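Local coordinates for protein hydrogenase maturation protease HycI (Thermococcus kodakarensis KOD1, PDB 5ZBY) that probably acts as an endopeptidase of the A31 family that trims the C-terminus of a [NiFe] hydrogenase subunit during maturation, at residues R13-G18 / D45-N50; S9-I14 / P67-F72. One frame throughout, in Å; residues are numbered along the deposited sequence.

Contact 1: residues R13-G18 / D45-N50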
ATOM      1  N   ARG A  13      -0.750 -11.467 -11.816  1.00 27.89           N
ATOM      2  CA  ARG A  13      -0.317 -10.121 -12.144  1.00 23.64           C
ATOM      3  C   ARG A  13      -0.643  -9.224 -10.935  1.00 25.14           C
ATOM      4  O   ARG A  13      -1.805  -9.091 -10.564  1.00 24.93           O
ATOM      5  CB  ARG A  13      -0.987  -9.601 -13.416  1.00 24.76           C
ATOM      6  CG  ARG A  13      -0.650 -10.429 -14.711  1.00 26.14           C
ATOM      7  CD  ARG A  13      -1.248  -9.700 -15.895  1.00 27.20           C
ATOM      8  NE  ARG A  13      -0.655  -8.424 -16.174  1.00 31.08           N
ATOM      9  CZ  ARG A  13       0.525  -8.269 -16.740  1.00 25.13           C
ATOM     10  NH1 ARG A  13       1.246  -9.341 -17.132  1.00 28.32           N
ATOM     11  NH2 ARG A  13       0.965  -7.045 -16.975  1.00 28.24           N
ATOM     12  N   ILE A  14       0.377  -8.547 -10.412  1.00 22.67           N
ATOM     13  CA  ILE A  14       0.228  -7.827  -9.139  1.00 21.03           C
ATOM     14  C   ILE A  14       0.694  -6.403  -9.329  1.00 25.31           C
ATOM     15  O   ILE A  14       1.757  -6.168  -9.956  1.00 25.78           O
ATOM     16  CB  ILE A  14       1.031  -8.515  -8.075  1.00 24.32           C
ATOM     17  CG1 ILE A  14       0.463  -9.925  -7.874  1.00 28.90           C
ATOM     18  CG2 ILE A  14       0.897  -7.763  -6.706  1.00 26.67           C
ATOM     19  CD1 ILE A  14       1.267 -10.780  -7.040  1.00 35.24           C
ATOM     20  N   VAL A  15      -0.080  -5.442  -8.820  1.00 24.88           N
ATOM     21  CA  VAL A  15       0.400  -4.077  -8.781  1.00 21.76           C
ATOM     22  C   VAL A  15       0.519  -3.732  -7.313  1.00 22.42           C
ATOM     23  O   VAL A  15      -0.422  -3.981  -6.554  1.00 25.58           O
ATOM     24  CB  VAL A  15      -0.544  -3.099  -9.531  1.00 23.44           C
ATOM     25  CG1 VAL A  15       0.024  -1.661  -9.489  1.00 27.88           C
ATOM     26  CG2 VAL A  15      -0.763  -3.541 -11.012  1.00 22.64           C
ATOM     27  N   ILE A  16       1.684  -3.225  -6.900  1.00 21.66           N
ATOM     28  CA  ILE A  16       1.841  -2.758  -5.532  1.00 21.13           C
ATOM     29  C   ILE A  16       2.047  -1.248  -5.571  1.00 25.74           C
ATOM     30  O   ILE A  16       2.898  -0.764  -6.304  1.00 23.80           O
ATOM     31  CB  ILE A  16       3.008  -3.451  -4.845  1.00 21.05           C
ATOM     32  CG1 ILE A  16       2.721  -4.971  -4.828  1.00 28.25           C
ATOM     33  CG2 ILE A  16       3.130  -2.961  -3.383  1.00 25.23           C
ATOM     34  CD1 ILE A  16       3.890  -5.776  -4.436  1.00 37.85           C
ATOM     35  N   CYS A  17       1.207  -0.535  -4.830  1.00 22.85           N
ATOM     36  CA  CYS A  17       1.114   0.926  -4.875  1.00 20.81           C
ATOM     37  C   CYS A  17       1.466   1.498  -3.535  1.00 23.78           C
ATOM     38  O   CYS A  17       0.674   1.334  -2.603  1.00 26.29           O
ATOM     39  CB  CYS A  17      -0.314   1.353  -5.192  1.00 22.90           C
ATOM     40  SG  CYS A  17      -0.746   1.003  -6.893  1.00 29.17           S
ATOM     41  N   GLY A  18       2.611   2.171  -3.416  1.00 20.75           N
ATOM     42  CA  GLY A  18       2.960   2.808  -2.150  1.00 20.93           C
ATOM     43  C   GLY A  18       2.374   4.203  -2.070  1.00 26.46           C
ATOM     44  O   GLY A  18       2.487   4.994  -2.986  1.00 26.30           O
ATOM     45  N   ASP A  45       5.613  -9.793 -14.222  1.00 32.88           N
ATOM     46  CA  ASP A  45       4.219  -9.928 -13.787  1.00 24.92           C
ATOM     47  C   ASP A  45       3.890  -8.959 -12.661  1.00 25.30           C
ATOM     48  O   ASP A  45       2.739  -8.920 -12.242  1.00 28.05           O
ATOM     49  CB  ASP A  45       3.951 -11.320 -13.272  1.00 25.73           C
ATOM     50  CG  ASP A  45       4.141 -12.387 -14.355  1.00 34.31           C
ATOM     51  OD1 ASP A  45       4.974 -13.280 -14.135  1.00 39.16           O
ATOM     52  OD2 ASP A  45       3.445 -12.323 -15.384  1.00 33.49           O
ATOM     53  N   VAL A  46       4.875  -8.189 -12.206  1.00 24.78           N
ATOM     54  CA  VAL A  46       4.619  -7.287 -11.070  1.00 25.99           C
ATOM     55  C   VAL A  46       4.989  -5.840 -11.430  1.00 30.26           C
ATOM     56  O   VAL A  46       6.064  -5.591 -11.990  1.00 30.50           O
ATOM     57  CB  VAL A  46       5.414  -7.721  -9.843  1.00 22.88           C
ATOM     58  CG1 VAL A  46       5.250  -6.694  -8.693  1.00 24.22           C
ATOM     59  CG2 VAL A  46       4.975  -9.100  -9.351  1.00 27.81           C
ATOM     60  N   LEU A  47       4.103  -4.896 -11.108  1.00 25.39           N
ATOM     61  CA  LEU A  47       4.353  -3.486 -11.258  1.00 22.26           C
ATOM     62  C   LEU A  47       4.372  -2.836  -9.878  1.00 23.79           C
ATOM     63  O   LEU A  47       3.420  -3.017  -9.128  1.00 25.75           O
ATOM     64  CB  LEU A  47       3.274  -2.862 -12.117  1.00 24.44           C
ATOM     65  CG  LEU A  47       3.221  -1.342 -12.231  1.00 27.61           C
ATOM     66  CD1 LEU A  47       4.533  -0.780 -12.827  1.00 34.72           C
ATOM     67  CD2 LEU A  47       2.005  -0.875 -13.005  1.00 28.22           C
ATOM     68  N   ILE A  48       5.443  -2.099  -9.569  1.00 24.84           N
ATOM     69  CA  ILE A  48       5.557  -1.345  -8.307  1.00 20.78           C
ATOM     70  C   ILE A  48       5.468   0.138  -8.627  1.00 28.29           C
ATOM     71  O   ILE A  48       6.204   0.672  -9.476  1.00 28.34           O
ATOM     72  CB  ILE A  48       6.879  -1.632  -7.590  1.00 22.67           C
ATOM     73  CG1 ILE A  48       7.204  -3.128  -7.515  1.00 33.42           C
ATOM     74  CG2 ILE A  48       6.864  -0.970  -6.171  1.00 22.64           C
ATOM     75  CD1 ILE A  48       6.270  -3.893  -6.605  1.00 37.13           C
ATOM     76  N   LEU A  49       4.547   0.823  -7.973  1.00 22.37           N
ATOM     77  CA  LEU A  49       4.360   2.255  -8.177  1.00 27.08           C
ATOM     78  C   LEU A  49       4.518   3.025  -6.877  1.00 27.41           C
ATOM     79  O   LEU A  49       4.008   2.614  -5.825  1.00 26.07           O
ATOM     80  CB  LEU A  49       2.963   2.537  -8.701  1.00 25.30           C
ATOM     81  CG  LEU A  49       2.617   2.011 -10.078  1.00 28.92           C
ATOM     82  CD1 LEU A  49       1.135   2.233 -10.326  1.00 28.07           C
ATOM     83  CD2 LEU A  49       3.503   2.744 -11.113  1.00 33.55           C
ATOM     84  N   ASN A  50       5.221   4.143  -6.955  1.00 23.44           N
ATOM     85  CA  ASN A  50       5.222   5.148  -5.896  1.00 22.38           C
ATOM     86  C   ASN A  50       4.151   6.166  -6.268  1.00 28.48           C
ATOM     87  O   ASN A  50       4.309   6.932  -7.230  1.00 27.41           O
ATOM     88  CB  ASN A  50       6.614   5.778  -5.764  1.00 26.65           C
ATOM     89  CG  ASN A  50       6.674   6.873  -4.698  1.00 26.33           C
ATOM     90  OD1 ASN A  50       5.656   7.427  -4.262  1.00 31.38           O
ATOM     91  ND2 ASN A  50       7.890   7.176  -4.272  1.00 36.61           N
TER
HETATM   92  O   HOH W   1       1.125 -12.378 -16.600  1.00 30.67           O

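Contact 2: residues S9-I14 / P67-F72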
ATOM      1  N   SER A   9      -1.890 -15.359  -2.878  1.00 36.44           N
ATOM      2  CA  SER A   9      -2.077 -16.703  -3.426  1.00 36.36           C
ATOM      3  C   SER A   9      -3.032 -16.751  -4.609  1.00 40.35           C
ATOM      4  O   SER A   9      -4.134 -16.199  -4.582  1.00 38.98           O
ATOM      5  CB  SER A   9      -2.563 -17.633  -2.320  1.00 41.21           C
ATOM      6  OG  SER A   9      -3.175 -18.759  -2.888  1.00 51.71           O
ATOM      7  N   GLY A  10      -2.596 -17.419  -5.668  1.00 38.63           N
ATOM      8  CA  GLY A  10      -3.395 -17.504  -6.850  1.00 31.94           C
ATOM      9  C   GLY A  10      -3.333 -16.304  -7.752  1.00 33.84           C
ATOM     10  O   GLY A  10      -3.957 -16.283  -8.798  1.00 39.43           O
ATOM     11  N   LYS A  11      -2.621 -15.261  -7.332  1.00 31.94           N
ATOM     12  CA  LYS A  11      -2.616 -14.036  -8.093  1.00 29.47           C
ATOM     13  C   LYS A  11      -1.374 -13.910  -8.929  1.00 26.92           C
ATOM     14  O   LYS A  11      -0.256 -13.905  -8.403  1.00 36.93           O
ATOM     15  CB  LYS A  11      -2.714 -12.843  -7.137  1.00 26.69           C
ATOM     16  CG  LYS A  11      -3.896 -12.904  -6.234  1.00 32.61           C
ATOM     17  CD  LYS A  11      -5.159 -12.777  -6.998  1.00 34.55           C
ATOM     18  CE  LYS A  11      -6.330 -12.708  -6.056  1.00 51.06           C
ATOM     19  NZ  LYS A  11      -6.523 -13.975  -5.311  1.00 79.28           N
ATOM     20  N   THR A  12      -1.546 -13.831 -10.252  1.00 32.46           N
ATOM     21  CA  THR A  12      -0.365 -13.760 -11.113  1.00 34.62           C
ATOM     22  C   THR A  12       0.140 -12.345 -11.362  1.00 30.29           C
ATOM     23  O   THR A  12       1.320 -12.063 -11.156  1.00 35.45           O
ATOM     24  CB  THR A  12      -0.633 -14.405 -12.452  1.00 40.15           C
ATOM     25  OG1 THR A  12      -0.968 -15.773 -12.210  1.00 38.72           O
ATOM     26  CG2 THR A  12       0.621 -14.301 -13.351  1.00 34.14           C
ATOM     27  N   ARG A  13      -0.750 -11.467 -11.816  1.00 27.89           N
ATOM     28  CA  ARG A  13      -0.317 -10.121 -12.144  1.00 23.64           C
ATOM     29  C   ARG A  13      -0.643  -9.224 -10.935  1.00 25.14           C
ATOM     30  O   ARG A  13      -1.805  -9.091 -10.564  1.00 24.93           O
ATOM     31  CB  ARG A  13      -0.987  -9.601 -13.416  1.00 24.76           C
ATOM     32  CG  ARG A  13      -0.650 -10.429 -14.711  1.00 26.14           C
ATOM     33  CD  ARG A  13      -1.248  -9.700 -15.895  1.00 27.20           C
ATOM     34  NE  ARG A  13      -0.655  -8.424 -16.174  1.00 31.08           N
ATOM     35  CZ  ARG A  13       0.525  -8.269 -16.740  1.00 25.13           C
ATOM     36  NH1 ARG A  13       1.246  -9.341 -17.132  1.00 28.32           N
ATOM     37  NH2 ARG A  13       0.965  -7.045 -16.975  1.00 28.24           N
ATOM     38  N   ILE A  14       0.377  -8.547 -10.412  1.00 22.67           N
ATOM     39  CA  ILE A  14       0.228  -7.827  -9.139  1.00 21.03           C
ATOM     40  C   ILE A  14       0.694  -6.403  -9.329  1.00 25.31           C
ATOM     41  O   ILE A  14       1.757  -6.168  -9.956  1.00 25.78           O
ATOM     42  CB  ILE A  14       1.031  -8.515  -8.075  1.00 24.32           C
ATOM     43  CG1 ILE A  14       0.463  -9.925  -7.874  1.00 28.90           C
ATOM     44  CG2 ILE A  14       0.897  -7.763  -6.706  1.00 26.67           C
ATOM     45  CD1 ILE A  14       1.267 -10.780  -7.040  1.00 35.24           C
ATOM     46  N   PRO A  67      -4.224  -6.177 -13.688  1.00 27.08           N
ATOM     47  CA  PRO A  67      -3.876  -6.892 -12.479  1.00 25.57           C
ATOM     48  C   PRO A  67      -4.915  -7.946 -12.077  1.00 22.13           C
ATOM     49  O   PRO A  67      -6.102  -7.792 -12.375  1.00 27.13           O
ATOM     50  CB  PRO A  67      -3.839  -5.751 -11.398  1.00 20.96           C
ATOM     51  CG  PRO A  67      -4.857  -4.781 -11.939  1.00 26.15           C
ATOM     52  CD  PRO A  67      -4.677  -4.806 -13.450  1.00 30.44           C
ATOM     53  N   ASP A  68      -4.417  -8.932 -11.338  1.00 24.41           N
ATOM     54  CA  ASP A  68      -5.212  -9.904 -10.610  1.00 26.05           C
ATOM     55  C   ASP A  68      -5.393  -9.395  -9.186  1.00 26.82           C
ATOM     56  O   ASP A  68      -6.424  -9.662  -8.564  1.00 29.28           O
ATOM     57  CB  ASP A  68      -4.527 -11.259 -10.597  1.00 23.55           C
ATOM     58  CG  ASP A  68      -4.400 -11.855 -12.011  1.00 28.97           C
ATOM     59  OD1 ASP A  68      -5.412 -11.813 -12.736  1.00 33.05           O
ATOM     60  OD2 ASP A  68      -3.289 -12.265 -12.361  1.00 31.87           O
ATOM     61  N   LEU A  69      -4.376  -8.668  -8.692  1.00 22.61           N
ATOM     62  CA  LEU A  69      -4.368  -8.122  -7.314  1.00 22.12           C
ATOM     63  C   LEU A  69      -3.714  -6.756  -7.348  1.00 24.79           C
ATOM     64  O   LEU A  69      -2.653  -6.592  -7.961  1.00 24.24           O
ATOM     65  CB  LEU A  69      -3.581  -9.017  -6.369  1.00 21.89           C
ATOM     66  CG  LEU A  69      -3.405  -8.517  -4.914  1.00 27.07           C
ATOM     67  CD1 LEU A  69      -4.755  -8.455  -4.216  1.00 32.18           C
ATOM     68  CD2 LEU A  69      -2.436  -9.381  -4.145  1.00 28.76           C
ATOM     69  N   VAL A  70      -4.321  -5.798  -6.642  1.00 22.74           N
ATOM     70  CA  VAL A  70      -3.712  -4.491  -6.417  1.00 21.10           C
ATOM     71  C   VAL A  70      -3.559  -4.339  -4.913  1.00 25.87           C
ATOM     72  O   VAL A  70      -4.525  -4.568  -4.178  1.00 25.04           O
ATOM     73  CB  VAL A  70      -4.569  -3.351  -6.998  1.00 19.81           C
ATOM     74  CG1 VAL A  70      -3.875  -1.996  -6.691  1.00 22.27           C
ATOM     75  CG2 VAL A  70      -4.742  -3.558  -8.544  1.00 19.85           C
ATOM     76  N   VAL A  71      -2.346  -4.028  -4.470  1.00 21.40           N
ATOM     77  CA  VAL A  71      -2.034  -3.863  -3.025  1.00 20.24           C
ATOM     78  C   VAL A  71      -1.630  -2.431  -2.771  1.00 24.51           C
ATOM     79  O   VAL A  71      -0.592  -2.015  -3.287  1.00 25.09           O
ATOM     80  CB  VAL A  71      -0.885  -4.770  -2.628  1.00 25.03           C
ATOM     81  CG1 VAL A  71      -0.552  -4.659  -1.162  1.00 26.48           C
ATOM     82  CG2 VAL A  71      -1.222  -6.239  -2.991  1.00 26.13           C
ATOM     83  N   PHE A  72      -2.430  -1.693  -2.004  1.00 21.11           N
ATOM     84  CA  PHE A  72      -2.066  -0.346  -1.560  1.00 20.35           C
ATOM     85  C   PHE A  72      -1.336  -0.477  -0.261  1.00 26.23           C
ATOM     86  O   PHE A  72      -1.698  -1.315   0.554  1.00 23.78           O
ATOM     87  CB  PHE A  72      -3.317   0.523  -1.395  1.00 19.61           C
ATOM     88  CG  PHE A  72      -3.942   0.873  -2.717  1.00 25.70           C
ATOM     89  CD1 PHE A  72      -5.081   0.235  -3.161  1.00 24.58           C
ATOM     90  CD2 PHE A  72      -3.335   1.814  -3.540  1.00 23.50           C
ATOM     91  CE1 PHE A  72      -5.640   0.553  -4.430  1.00 29.35           C
ATOM     92  CE2 PHE A  72      -3.887   2.106  -4.812  1.00 23.68           C
ATOM     93  CZ  PHE A  72      -5.035   1.508  -5.228  1.00 26.12           C
TER

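Contact 1: residues R13-G18 / D45-N50
The guanidinium of Arg13 and the carboxylate of Asp45 stand almost perpendicular, their planes 86° apart, and NH1 of Arg13 stays 4.1 Å from OD2 of Asp45, beyond salt-bridge distance. A water bridges them: it lies at the guanidinium edge, in plane, accepts from Arg13 NH1 and donates to Asp45 OD2 at 2.6 Å. Arg13 NE is hydrogen-bonded to Phe65 O, and the guanidinium also makes a cation-pi contact with the Phe65 ring. Beyond this pair the strands run parallel and in register. Five hydrogen bonds join the two segments, from Ile14 N to Asp45 O at 3.0 Å through to Gly18 N to Leu49 O at 2.8 Å. On the face that also carries Ile14 and Val46, Ile16 and Ile48 lie side by side, pointing the same way. With chi2 at -69°, Ile48 turns CD1 back to Ile16, 3.7 Å from Ile16 CD1 and equally near its CB. On the reverse face, Leu49 CD1 reaches both Cys17 SG and Val15 CG1, each at 4.1 Å. This is the parallel pairing of a beta-alpha-beta unit: helix 29-40 connects the strands and, with helix 138-156, covers the isoleucine face, while helix 59-64 packs against Val15, Cys17 and Leu49.

Contact 2: residues S9-I14 / P67-F72
Asp68 takes hold of the 9-14 segment through a single carboxylate oxygen. Its OD2 accepts a short, nearly straight bond from Arg13 N at 2.7 Å, met on the anti side and 26° out of the carboxylate plane, and a weak, bent one from Thr12 N at 3.2 Å. In return Arg13 O receives two backbone donors, Asp68 N at 2.7 Å and Leu69 N at 3.2 Å; the former is tilted 19° from the carbonyl plane. Arg13 is thus gripped at both its amide and its carbonyl, where the chain enters the sheet. A chi1 of -64° sets Asp68 CG beside its own backbone N, and both OD2 and that N bond to Arg13. Outside these bonds, the Lys11 chain bends at chi2 and crosses Leu69 at about a right angle, with CG 3.9 Å from Leu69 CB, while its CD lies 3.7 Å from Asp68 O. A further bend at chi4 brings NZ to Ser9 O in a weak bond; a long, weak ion pair links NZ to Asp119. The parallel bridge of Ile14 with Leu69 then begins the pairing of strands 14-18 and 69-75. Helix 3-8 covers this start through Phe8, which touches Ile14 and Leu69, and strand 119-125 flanks 69-75 on its other side.

In the fold
Contacts 1 and 2 share Arg13 and Ile14, and their centres lie about 8 Å apart in one mixed sheet. Along the chain, the 9-18 segment comes first, followed by 45-50 after helix 29-40 and by 67-72 after helix 59-64. The strand order is 2-1-3-5-4 with 85-88 antiparallel, the phosphorylase/hydrolase-like alpha/beta fold known from maturation proteases such as HybD. Contact 2 joins strands 14-18 and 69-75 at their N-terminal ends; further along, Val15 and Cys17 probably continue the pairing through backbone bonds to Val71. A HEPES molecule lies about 8 Å from Gly18, where contact 1 ends. The first strand is thus held between two parallel partners, 46-50 at the sheet's outer edge and 69-75 leading inward to 119-125.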